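Local coordinates for protein fusarinine C esterase sidJ (Aspergillus fumigatus, PDB 6GUP) that hydrolyses the ester bonds of the fungal siderophore fusarinine C, a step in iron scavenging, and works as a homodimer of alpha/beta-hydrolase subunits, at residues E187-A199 and V212-P224. Numbering follows the deposited sequence.
Sequences EIRPVFEKLTSMA and VLLPLAMTSLVYP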
loop_
_atom_site.group_PDB
_atom_site.type_symbol
_atom_site.label_atom_id
_atom_site.label_comp_id
_atom_site.label_asym_id
_atom_site.label_seq_id
_atom_site.Cartn_x
_atom_site.Cartn_y
_atom_site.Cartn_z
ATOM N N GLU A 187 4.882 -31.288 10.011
ATOM C CA GLU A 187 5.915 -30.395 9.472
ATOM C C GLU A 187 5.755 -28.958 9.964
ATOM O O GLU A 187 6.743 -28.244 10.142
ATOM C CB GLU A 187 5.851 -30.378 7.946
ATOM C CG GLU A 187 5.948 -31.741 7.279
ATOM C CD GLU A 187 5.544 -31.692 5.821
ATOM O OE1 GLU A 187 5.897 -30.706 5.141
ATOM O OE2 GLU A 187 4.861 -32.629 5.356
ATOM N N ILE A 188 4.503 -28.537 10.140
ATOM C CA ILE A 188 4.164 -27.183 10.595
ATOM C C ILE A 188 4.406 -26.994 12.100
ATOM O O ILE A 188 4.846 -25.923 12.524
ATOM C CB ILE A 188 2.698 -26.827 10.216
ATOM C CG1 ILE A 188 2.600 -26.613 8.700
ATOM C CG2 ILE A 188 2.207 -25.576 10.946
ATOM C CD1 ILE A 188 1.193 -26.655 8.145
ATOM N N ARG A 189 4.116 -28.030 12.888
ATOM C CA ARG A 189 4.208 -27.974 14.357
ATOM C C ARG A 189 5.546 -27.456 14.921
ATOM O O ARG A 189 5.534 -26.541 15.747
ATOM C CB ARG A 189 3.885 -29.346 14.968
ATOM C CG ARG A 189 3.810 -29.360 16.484
ATOM C CD ARG A 189 2.411 -29.000 16.926
ATOM N NE ARG A 189 2.352 -28.583 18.323
ATOM C CZ ARG A 189 1.274 -28.675 19.104
ATOM N NH1 ARG A 189 0.130 -29.194 18.652
ATOM N NH2 ARG A 189 1.343 -28.256 20.365
ATOM N N PRO A 190 6.692 -28.035 14.490
ATOM C CA PRO A 190 7.999 -27.567 14.991
ATOM C C PRO A 190 8.247 -26.075 14.765
ATOM O O PRO A 190 8.887 -25.420 15.590
ATOM C CB PRO A 190 9.015 -28.382 14.175
ATOM C CG PRO A 190 8.260 -29.514 13.589
ATOM C CD PRO A 190 6.848 -29.058 13.440
ATOM N N VAL A 191 7.732 -25.562 13.649
ATOM C CA VAL A 191 7.882 -24.158 13.283
ATOM C C VAL A 191 6.994 -23.284 14.174
ATOM O O VAL A 191 7.431 -22.229 14.630
ATOM C CB VAL A 191 7.559 -23.924 11.788
ATOM C CG1 VAL A 191 7.852 -22.484 11.391
ATOM C CG2 VAL A 191 8.367 -24.875 10.909
ATOM N N PHE A 192 5.762 -23.730 14.422
ATOM C CA PHE A 192 4.829 -23.019 15.307
ATOM C C PHE A 192 5.361 -22.869 16.735
ATOM O O PHE A 192 5.240 -21.800 17.337
ATOM C CB PHE A 192 3.480 -23.737 15.353
ATOM C CG PHE A 192 2.448 -23.029 16.181
ATOM C CD1 PHE A 192 1.786 -21.927 15.669
ATOM C CD2 PHE A 192 2.141 -23.457 17.471
ATOM C CE1 PHE A 192 0.833 -21.264 16.415
ATOM C CE2 PHE A 192 1.186 -22.792 18.227
ATOM C CZ PHE A 192 0.530 -21.691 17.699
ATOM N N GLU A 193 5.929 -23.951 17.264
ATOM C CA GLU A 193 6.490 -23.964 18.620
ATOM C C GLU A 193 7.725 -23.070 18.726
ATOM O O GLU A 193 7.910 -22.379 19.732
ATOM C CB GLU A 193 6.852 -25.393 19.046
ATOM C CG GLU A 193 5.667 -26.349 19.163
ATOM C CD GLU A 193 4.682 -25.970 20.257
ATOM O OE1 GLU A 193 5.119 -25.548 21.349
ATOM O OE2 GLU A 193 3.462 -26.104 20.024
ATOM N N LYS A 194 8.564 -23.096 17.692
ATOM C CA LYS A 194 9.721 -22.205 17.600
ATOM C C LYS A 194 9.289 -20.740 17.470
ATOM O O LYS A 194 9.881 -19.868 18.103
ATOM C CB LYS A 194 10.616 -22.606 16.420
ATOM C CG LYS A 194 11.983 -21.940 16.403
ATOM C CD LYS A 194 12.923 -22.660 15.444
ATOM C CE LYS A 194 14.095 -21.794 15.015
ATOM N NZ LYS A 194 14.868 -22.439 13.916
ATOM N N LEU A 195 8.253 -20.484 16.668
ATOM C CA LEU A 195 7.715 -19.124 16.486
ATOM C C LEU A 195 7.137 -18.522 17.773
ATOM O O LEU A 195 7.342 -17.336 18.041
ATOM C CB LEU A 195 6.656 -19.085 15.372
ATOM C CG LEU A 195 7.142 -19.127 13.918
ATOM C CD1 LEU A 195 5.956 -19.296 12.978
ATOM C CD2 LEU A 195 7.938 -17.883 13.550
ATOM N N THR A 196 6.414 -19.329 18.553
ATOM C CA THR A 196 5.899 -18.894 19.861
ATOM C C THR A 196 7.040 -18.575 20.821
ATOM O O THR A 196 7.063 -17.504 21.424
ATOM C CB THR A 196 4.971 -19.947 20.510
ATOM O OG1 THR A 196 5.585 -21.239 20.451
ATOM C CG2 THR A 196 3.621 -19.996 19.806
ATOM N N SER A 197 7.990 -19.502 20.933
ATOM C CA SER A 197 9.178 -19.326 21.778
ATOM C C SER A 197 9.980 -18.068 21.420
ATOM O O SER A 197 10.461 -17.364 22.311
ATOM C CB SER A 197 10.076 -20.564 21.683
ATOM O OG SER A 197 11.246 -20.419 22.472
ATOM N N MET A 198 10.123 -17.804 20.121
ATOM C CA MET A 198 10.743 -16.565 19.629
ATOM C C MET A 198 9.927 -15.335 20.007
ATOM O O MET A 198 10.479 -14.335 20.474
ATOM C CB MET A 198 10.891 -16.595 18.104
ATOM C CG MET A 198 11.981 -17.518 17.597
ATOM S SD MET A 198 11.905 -17.712 15.807
ATOM C CE MET A 198 12.442 -16.083 15.291
ATOM N N ALA A 199 8.616 -15.420 19.789
ATOM C CA ALA A 199 7.702 -14.307 20.036
ATOM C C ALA A 199 7.584 -13.943 21.519
ATOM O O ALA A 199 7.503 -12.760 21.860
ATOM C CB ALA A 199 6.332 -14.612 19.453
ATOM N N VAL A 212 10.186 -6.910 16.766
ATOM C CA VAL A 212 10.963 -8.018 16.223
ATOM C C VAL A 212 10.098 -8.719 15.178
ATOM O O VAL A 212 9.129 -9.397 15.524
ATOM C CB VAL A 212 11.391 -9.016 17.325
ATOM C CG1 VAL A 212 12.201 -10.165 16.732
ATOM C CG2 VAL A 212 12.200 -8.301 18.400
ATOM N N LEU A 213 10.447 -8.541 13.906
ATOM C CA LEU A 213 9.738 -9.195 12.809
ATOM C C LEU A 213 10.195 -10.642 12.719
ATOM O O LEU A 213 11.393 -10.909 12.594
ATOM C CB LEU A 213 9.992 -8.484 11.479
ATOM C CG LEU A 213 9.679 -6.988 11.399
ATOM C CD1 LEU A 213 9.935 -6.505 9.981
ATOM C CD2 LEU A 213 8.253 -6.664 11.827
ATOM N N LEU A 214 9.242 -11.568 12.789
ATOM C CA LEU A 214 9.543 -12.993 12.710
ATOM C C LEU A 214 9.773 -13.376 11.246
ATOM O O LEU A 214 9.267 -12.695 10.349
ATOM C CB LEU A 214 8.408 -13.822 13.319
ATOM C CG LEU A 214 8.089 -13.517 14.789
ATOM C CD1 LEU A 214 6.787 -14.181 15.208
ATOM C CD2 LEU A 214 9.225 -13.946 15.705
ATOM N N PRO A 215 10.541 -14.459 10.995
ATOM C CA PRO A 215 10.876 -14.820 9.612
ATOM C C PRO A 215 9.651 -15.184 8.779
ATOM O O PRO A 215 8.800 -15.954 9.232
ATOM C CB PRO A 215 11.801 -16.039 9.767
ATOM C CG PRO A 215 12.241 -16.031 11.186
ATOM C CD PRO A 215 11.116 -15.417 11.955
ATOM N N LEU A 216 9.577 -14.623 7.575
ATOM C CA LEU A 216 8.462 -14.870 6.657
ATOM C C LEU A 216 8.434 -16.341 6.222
ATOM O O LEU A 216 7.358 -16.927 6.089
ATOM C CB LEU A 216 8.551 -13.928 5.442
ATOM C CG LEU A 216 7.311 -13.592 4.599
ATOM C CD1 LEU A 216 6.824 -14.784 3.793
ATOM C CD2 LEU A 216 6.177 -12.997 5.425
ATOM N N ALA A 217 9.616 -16.929 6.026
ATOM C CA ALA A 217 9.752 -18.362 5.728
ATOM C C ALA A 217 8.976 -19.238 6.713
ATOM O O ALA A 217 8.292 -20.173 6.305
ATOM C CB ALA A 217 11.220 -18.767 5.725
ATOM N N MET A 218 9.088 -18.914 8.001
ATOM C CA MET A 218 8.431 -19.667 9.076
ATOM C C MET A 218 6.947 -19.328 9.253
ATOM O O MET A 218 6.117 -20.234 9.324
ATOM C CB MET A 218 9.176 -19.446 10.398
ATOM C CG MET A 218 10.597 -19.990 10.390
ATOM S SD MET A 218 11.509 -19.653 11.909
ATOM C CE MET A 218 10.815 -20.872 13.017
ATOM N N THR A 219 6.618 -18.036 9.333
ATOM C CA THR A 219 5.241 -17.596 9.631
ATOM C C THR A 219 4.218 -17.981 8.558
ATOM O O THR A 219 3.080 -18.323 8.882
ATOM C CB THR A 219 5.143 -16.070 9.855
ATOM O OG1 THR A 219 5.679 -15.375 8.723
ATOM C CG2 THR A 219 5.888 -15.652 11.118
ATOM N N SER A 220 4.627 -17.922 7.292
ATOM C CA SER A 220 3.745 -18.276 6.167
ATOM C C SER A 220 3.348 -19.754 6.099
ATOM O O SER A 220 2.349 -20.092 5.461
ATOM C CB SER A 220 4.369 -17.846 4.840
ATOM O OG SER A 220 4.278 -16.442 4.712
ATOM N N LEU A 221 4.126 -20.625 6.744
ATOM C CA LEU A 221 3.761 -22.039 6.880
ATOM C C LEU A 221 2.547 -22.241 7.779
ATOM O O LEU A 221 1.778 -23.182 7.574
ATOM C CB LEU A 221 4.925 -22.857 7.444
ATOM C CG LEU A 221 6.236 -22.862 6.656
ATOM C CD1 LEU A 221 7.188 -23.886 7.250
ATOM C CD2 LEU A 221 6.011 -23.129 5.174
ATOM N N VAL A 222 2.398 -21.374 8.779
ATOM C CA VAL A 222 1.289 -21.457 9.731
ATOM C C VAL A 222 0.202 -20.397 9.529
ATOM O O VAL A 222 -0.915 -20.583 10.013
ATOM C CB VAL A 222 1.795 -21.439 11.200
ATOM C CG1 VAL A 222 2.393 -20.088 11.599
ATOM C CG2 VAL A 222 0.679 -21.842 12.158
ATOM N N TYR A 223 0.512 -19.306 8.822
ATOM C CA TYR A 223 -0.430 -18.200 8.681
ATOM C C TYR A 223 -1.034 -18.114 7.266
ATOM O O TYR A 223 -0.343 -17.717 6.324
ATOM C CB TYR A 223 0.230 -16.880 9.098
ATOM C CG TYR A 223 -0.743 -15.755 9.412
ATOM C CD1 TYR A 223 -1.966 -15.994 10.061
ATOM C CD2 TYR A 223 -0.429 -14.438 9.090
ATOM C CE1 TYR A 223 -2.843 -14.963 10.349
ATOM C CE2 TYR A 223 -1.304 -13.402 9.386
ATOM C CZ TYR A 223 -2.507 -13.667 10.009
ATOM O OH TYR A 223 -3.370 -12.636 10.297
ATOM N N PRO A 224 -2.324 -18.507 7.115
ATOM C CA PRO A 224 -3.082 -18.461 5.852
ATOM C C PRO A 224 -3.086 -17.110 5.139
ATOM O O PRO A 224 -3.039 -17.071 3.907
ATOM C CB PRO A 224 -4.509 -18.801 6.289
ATOM C CG PRO A 224 -4.340 -19.651 7.488
ATOM C CD PRO A 224 -3.118 -19.145 8.186
#
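The Phe192 ring meets Val222 obliquely, Phe192 CD1 lying 3.7 Å from Val222 CG2; Thr196 CG2 stands 4.0 Å above one ring face, displaced toward the rim, and Glu193 OE2 lies in plane at the edge. Ile172 of helix 168-178 touches both Phe192 and Val222, tying the pair to a third helix. Met218 provides the central interlock, a knob entering a hole formed by Val191, Lys194, Leu195 and Met198. Met218 CB is pressed against Val191 CG1 at 3.5 Å, tighter than usual carbon packing, and a bend at chi3 (77°) brings Met218 CE to 3.7 Å from Lys194 CD, against the extended aliphatic chain. Leu195 slides past Met218 in the opposite direction, Leu195 CD2 lying 3.7 Å from Met218 CB. Beyond it, Met198 CE reaches Pro215 CD at the helix N-cap (3.7 Å). The axes of 187-199 and 216-222 approach to 9.2 Å and cross at -120°, within the helical insertion between strands 159-163 and 278-283, probably a cap on the alpha/beta-hydrolase core; Val212 and Leu213 pair antiparallel with a strand of the second subunit. Apolar packing alone joins these segments, so shape fixes their fit; Leu221 O, covered by Ile188, is buried without a partner, a desolvation cost that packing probably repays.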